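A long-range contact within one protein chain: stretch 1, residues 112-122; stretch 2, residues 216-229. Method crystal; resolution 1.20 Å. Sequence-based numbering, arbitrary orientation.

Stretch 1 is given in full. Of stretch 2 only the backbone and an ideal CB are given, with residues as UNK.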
# COMPACT_ATOMS: atom_id res chain seq x y z
N VAL A 112 -15.52 20.76 2.26
CA VAL A 112 -14.80 20.80 0.98
C VAL A 112 -15.66 20.31 -0.18
O VAL A 112 -15.74 20.97 -1.22
CB VAL A 112 -13.50 19.92 1.02
CG1 VAL A 112 -12.78 19.93 -0.34
CG2 VAL A 112 -12.58 20.40 2.11
N GLY A 113 -16.29 19.16 -0.02
CA GLY A 113 -16.97 18.50 -1.11
C GLY A 113 -15.98 17.74 -1.98
O GLY A 113 -14.85 17.44 -1.57
N LYS A 114 -16.41 17.41 -3.19
CA LYS A 114 -15.61 16.65 -4.13
C LYS A 114 -14.57 17.55 -4.78
O LYS A 114 -14.85 18.72 -5.08
CB LYS A 114 -16.51 16.04 -5.20
CG LYS A 114 -15.91 14.90 -5.98
CD LYS A 114 -16.93 14.32 -6.96
CE LYS A 114 -17.01 15.15 -8.23
NZ LYS A 114 -17.71 16.46 -8.06
N LEU A 115 -13.37 17.03 -5.00
CA LEU A 115 -12.32 17.79 -5.68
C LEU A 115 -12.61 17.83 -7.17
O LEU A 115 -13.14 16.87 -7.72
CB LEU A 115 -10.96 17.14 -5.43
CG LEU A 115 -10.57 17.11 -3.96
CD1 LEU A 115 -9.29 16.33 -3.77
CD2 LEU A 115 -10.44 18.53 -3.40
N PRO A 116 -12.27 18.93 -7.83
CA PRO A 116 -12.49 19.06 -9.27
C PRO A 116 -11.50 18.23 -10.07
O PRO A 116 -10.40 17.94 -9.59
CB PRO A 116 -12.24 20.55 -9.53
CG PRO A 116 -11.24 20.93 -8.49
CD PRO A 116 -11.61 20.13 -7.27
N ALA A 117 -11.88 17.85 -11.29
CA ALA A 117 -10.94 17.24 -12.21
C ALA A 117 -9.72 18.14 -12.36
O ALA A 117 -9.84 19.36 -12.45
CB ALA A 117 -11.60 17.00 -13.56
N GLY A 118 -8.55 17.51 -12.38
CA GLY A 118 -7.28 18.21 -12.46
C GLY A 118 -6.57 18.37 -11.12
O GLY A 118 -5.40 18.73 -11.10
N PHE A 119 -7.26 18.11 -10.01
CA PHE A 119 -6.65 18.26 -8.69
C PHE A 119 -5.52 17.25 -8.49
O PHE A 119 -5.67 16.08 -8.79
CB PHE A 119 -7.71 18.10 -7.59
CG PHE A 119 -7.30 18.68 -6.26
CD1 PHE A 119 -7.72 19.95 -5.89
CD2 PHE A 119 -6.47 17.97 -5.39
CE1 PHE A 119 -7.35 20.49 -4.66
CE2 PHE A 119 -6.10 18.51 -4.16
CZ PHE A 119 -6.54 19.77 -3.81
N ASP A 120 -4.42 17.73 -7.94
CA ASP A 120 -3.17 16.98 -7.84
C ASP A 120 -2.75 16.93 -6.37
O ASP A 120 -3.08 17.84 -5.60
CB ASP A 120 -2.11 17.72 -8.67
CG ASP A 120 -0.89 16.89 -8.98
OD1 ASP A 120 -0.21 16.40 -8.05
OD2 ASP A 120 -0.51 16.74 -10.16
N TYR A 121 -2.01 15.90 -5.98
CA TYR A 121 -1.29 15.92 -4.70
C TYR A 121 -0.60 17.26 -4.47
O TYR A 121 -0.64 17.79 -3.36
CB TYR A 121 -0.22 14.81 -4.65
CG TYR A 121 -0.79 13.44 -4.90
CD1 TYR A 121 -1.39 12.71 -3.87
CD2 TYR A 121 -0.77 12.87 -6.17
CE1 TYR A 121 -1.93 11.45 -4.11
CE2 TYR A 121 -1.32 11.63 -6.41
CZ TYR A 121 -1.89 10.92 -5.38
OH TYR A 121 -2.45 9.69 -5.63
N LEU A 122 0.02 17.80 -5.51
CA LEU A 122 0.76 19.05 -5.43
C LEU A 122 -0.07 20.21 -4.90
O LEU A 122 0.47 21.13 -4.28
CB LEU A 122 1.31 19.44 -6.80
CG LEU A 122 2.43 18.57 -7.35
CD1 LEU A 122 2.63 18.87 -8.82
CD2 LEU A 122 3.72 18.79 -6.57
N UNK A 216 -16.62 11.90 4.92
CA UNK A 216 -15.55 12.18 3.96
C UNK A 216 -15.92 11.72 2.56
O UNK A 216 -16.81 10.89 2.38
CB UNK A 216 -14.25 11.50 4.40
N UNK A 217 -15.22 12.27 1.58
CA UNK A 217 -15.35 11.90 0.18
C UNK A 217 -14.00 11.36 -0.28
O UNK A 217 -12.96 11.93 0.01
CB UNK A 217 -15.80 13.09 -0.68
N UNK A 218 -14.04 10.23 -1.00
CA UNK A 218 -12.84 9.68 -1.62
C UNK A 218 -12.60 10.38 -2.97
O UNK A 218 -13.51 10.51 -3.79
CB UNK A 218 -12.97 8.17 -1.80
N UNK A 219 -11.37 10.83 -3.18
CA UNK A 219 -11.00 11.53 -4.42
C UNK A 219 -9.75 10.91 -5.01
O UNK A 219 -8.76 10.73 -4.31
CB UNK A 219 -10.78 13.02 -4.16
N UNK A 220 -9.78 10.65 -6.31
CA UNK A 220 -8.64 10.12 -7.04
C UNK A 220 -7.97 11.27 -7.78
O UNK A 220 -8.55 11.82 -8.73
CB UNK A 220 -9.06 9.01 -8.01
N UNK A 221 -6.79 11.69 -7.35
CA UNK A 221 -6.10 12.80 -8.01
C UNK A 221 -5.98 12.60 -9.52
O UNK A 221 -5.74 11.50 -10.00
CB UNK A 221 -4.71 12.98 -7.40
N UNK A 222 -6.17 13.69 -10.26
CA UNK A 222 -6.27 13.64 -11.72
C UNK A 222 -5.45 14.74 -12.38
O UNK A 222 -5.82 15.27 -13.43
CB UNK A 222 -7.73 13.75 -12.15
N UNK A 223 -4.32 15.08 -11.76
CA UNK A 223 -3.33 15.92 -12.39
C UNK A 223 -2.55 15.16 -13.45
O UNK A 223 -2.94 14.08 -13.88
CB UNK A 223 -2.38 16.49 -11.34
N UNK A 224 -1.41 15.73 -13.84
CA UNK A 224 -0.61 15.23 -14.95
C UNK A 224 -0.33 13.73 -14.88
O UNK A 224 -0.40 13.02 -15.88
CB UNK A 224 0.72 15.99 -15.00
N UNK A 225 0.03 13.27 -13.69
CA UNK A 225 0.43 11.87 -13.49
C UNK A 225 -0.60 11.06 -12.72
O UNK A 225 -0.30 9.97 -12.24
CB UNK A 225 1.77 11.81 -12.75
N UNK A 226 -1.82 11.57 -12.62
CA UNK A 226 -2.93 10.79 -12.11
C UNK A 226 -2.80 10.37 -10.66
O UNK A 226 -2.22 11.07 -9.83
CB UNK A 226 -3.10 9.54 -12.97
N UNK A 227 -3.35 9.21 -10.35
CA UNK A 227 -3.41 8.68 -9.00
C UNK A 227 -2.28 7.69 -8.78
O UNK A 227 -2.06 6.79 -9.59
CB UNK A 227 -4.76 8.02 -8.74
N UNK A 228 -1.57 7.86 -7.67
CA UNK A 228 -0.52 6.94 -7.25
C UNK A 228 -1.10 5.58 -6.87
O UNK A 228 -2.02 5.49 -6.06
CB UNK A 228 0.26 7.53 -6.07
N UNK A 229 -0.54 4.55 -7.48
CA UNK A 229 -0.84 3.16 -7.17
C UNK A 229 0.36 2.47 -6.55
O UNK A 229 1.51 2.73 -6.91
CB UNK A 229 -1.28 2.41 -8.43

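Positions 216 to 219 form a strand, so CA-to-CB directions should alternate. At 216 the ideal CB finds nothing of stretch 1 within 5.5 Å; that contact sets no preference, and the residue is Ala-216.

At 217 the bond points toward stretch 1, with the ideal CB 4.5 Å from Gly-113 O and 5.0 Å from Lys-114 CA. That gap suits a medium aliphatic chain; Val, Leu, Ile or Met would be reasonable. Ile-217 (chi1 m, chi2 t) extends CD1 to 3.4 Å from Gly-113 C, packing on a backbone that has no side chain there.

Position 218 points away and is unconstrained from this side; it is Ile-218.

Position 219 again points toward, its ideal CB 3.6 Å from Leu-115 CD1. The Leu-115 amide offers a donor nearby, so a short side chain with an acceptor is favoured, Asn or Asp for example, though a small apolar one could fit. Asn-219 OD1 accepts from Leu-115 N at 2.9 Å, with a nearly linear N-H...O angle of 177°. The same OD1 takes a water that also donates weakly to Leu-115 O.

Position 220 points away: Phe-220.

At 221 phi is -52°, compatible with proline, and the ideal CB lies 3.8 Å from Tyr-121 CE2. A compact apolar group would suit this aromatic neighbour. Pro-221 sets CG 3.8 Å from the centroid of the Tyr-121 ring, 23° off its normal, a CH-pi contact over one face.

At 222 the bond runs sideways, with the ideal CB 3.9 Å from Gly-118 N. A short acceptor fits: Ser, Thr, Asn or Asp. Ser-222 (chi1 p) accepts from Gly-118 N through OG at 2.8 Å, while its backbone N donates to Phe-119 O at 2.9 Å.

At 223 an ideal CB would sit 2.2 Å from Asp-120 OD2, a clash that calls for glycine. Gly-223 brings its CA within 3.7 Å of that OD2.

Positions 224 and 225 point sideways and allow many residues, particularly polar ones. Glu-224 and His-225 each donate a backbone N to a separate water, and both waters donate to Asp-120 OD2.

At 226, which closes a type I turn, phi of 65° favours glycine: Gly-226.

Position 227 points away; Thr-227 turns OG1 back to Pro-221 O, donating at 2.8 Å.

At 228 the ideal CB is 3.5 Å from Tyr-121 OH, but the backbone makes the polar contact, leaving identity open. His-228 N donates to Tyr-121 OH at 2.9 Å, and its side-chain end leads away.

Position 229 points away: Lys-229.

Stretch 2, residues 216-229: AIINFPSGEHGTHK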
# COMPACT_ATOMS: atom_id res chain seq x y z
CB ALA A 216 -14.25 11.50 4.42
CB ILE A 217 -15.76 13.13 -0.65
CG1 ILE A 217 -17.19 13.56 -0.29
CG2 ILE A 217 -15.66 12.82 -2.15
CD1 ILE A 217 -17.54 14.95 -0.75
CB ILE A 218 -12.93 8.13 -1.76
CG1 ILE A 218 -11.62 7.56 -2.30
CG2 ILE A 218 -14.10 7.68 -2.64
CD1 ILE A 218 -11.44 6.08 -2.05
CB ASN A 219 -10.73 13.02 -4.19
CG ASN A 219 -11.87 13.74 -3.51
OD1 ASN A 219 -12.77 14.27 -4.18
ND2 ASN A 219 -11.83 13.79 -2.19
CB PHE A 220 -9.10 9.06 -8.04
CG PHE A 220 -9.82 7.91 -7.41
CD1 PHE A 220 -11.19 7.76 -7.58
CD2 PHE A 220 -9.13 6.99 -6.63
CE1 PHE A 220 -11.86 6.70 -6.99
CE2 PHE A 220 -9.80 5.92 -6.04
CZ PHE A 220 -11.16 5.78 -6.22
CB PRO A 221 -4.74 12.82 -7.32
CG PRO A 221 -5.05 12.32 -5.96
CD PRO A 221 -6.02 11.20 -6.19
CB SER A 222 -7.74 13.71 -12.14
OG SER A 222 -8.37 14.86 -11.60
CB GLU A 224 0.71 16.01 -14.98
CG GLU A 224 1.65 15.62 -16.11
CD GLU A 224 2.93 16.43 -16.13
OE1 GLU A 224 3.75 16.20 -17.05
OE2 GLU A 224 3.14 17.29 -15.25
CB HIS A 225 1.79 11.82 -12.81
CG HIS A 225 2.84 12.57 -13.55
ND1 HIS A 225 3.57 12.01 -14.58
CD2 HIS A 225 3.22 13.87 -13.49
CE1 HIS A 225 4.41 12.91 -15.06
NE2 HIS A 225 4.21 14.05 -14.43
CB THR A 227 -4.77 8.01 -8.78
OG1 THR A 227 -5.80 9.00 -8.70
CG2 THR A 227 -4.82 7.28 -7.44
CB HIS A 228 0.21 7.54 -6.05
CG HIS A 228 1.22 6.64 -5.40
ND1 HIS A 228 2.47 6.40 -5.94
CD2 HIS A 228 1.17 5.94 -4.24
CE1 HIS A 228 3.14 5.58 -5.14
NE2 HIS A 228 2.38 5.29 -4.10
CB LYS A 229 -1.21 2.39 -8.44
CG LYS A 229 -2.40 2.93 -9.19
CD LYS A 229 -3.68 2.81 -8.41
CE LYS A 229 -4.09 1.38 -8.13
NZ LYS A 229 -4.23 0.58 -9.37
O HOH W 1 -13.17 13.73 -6.68
O HOH W 2 -0.06 14.30 -10.99
O HOH W 3 -0.43 18.11 -12.36
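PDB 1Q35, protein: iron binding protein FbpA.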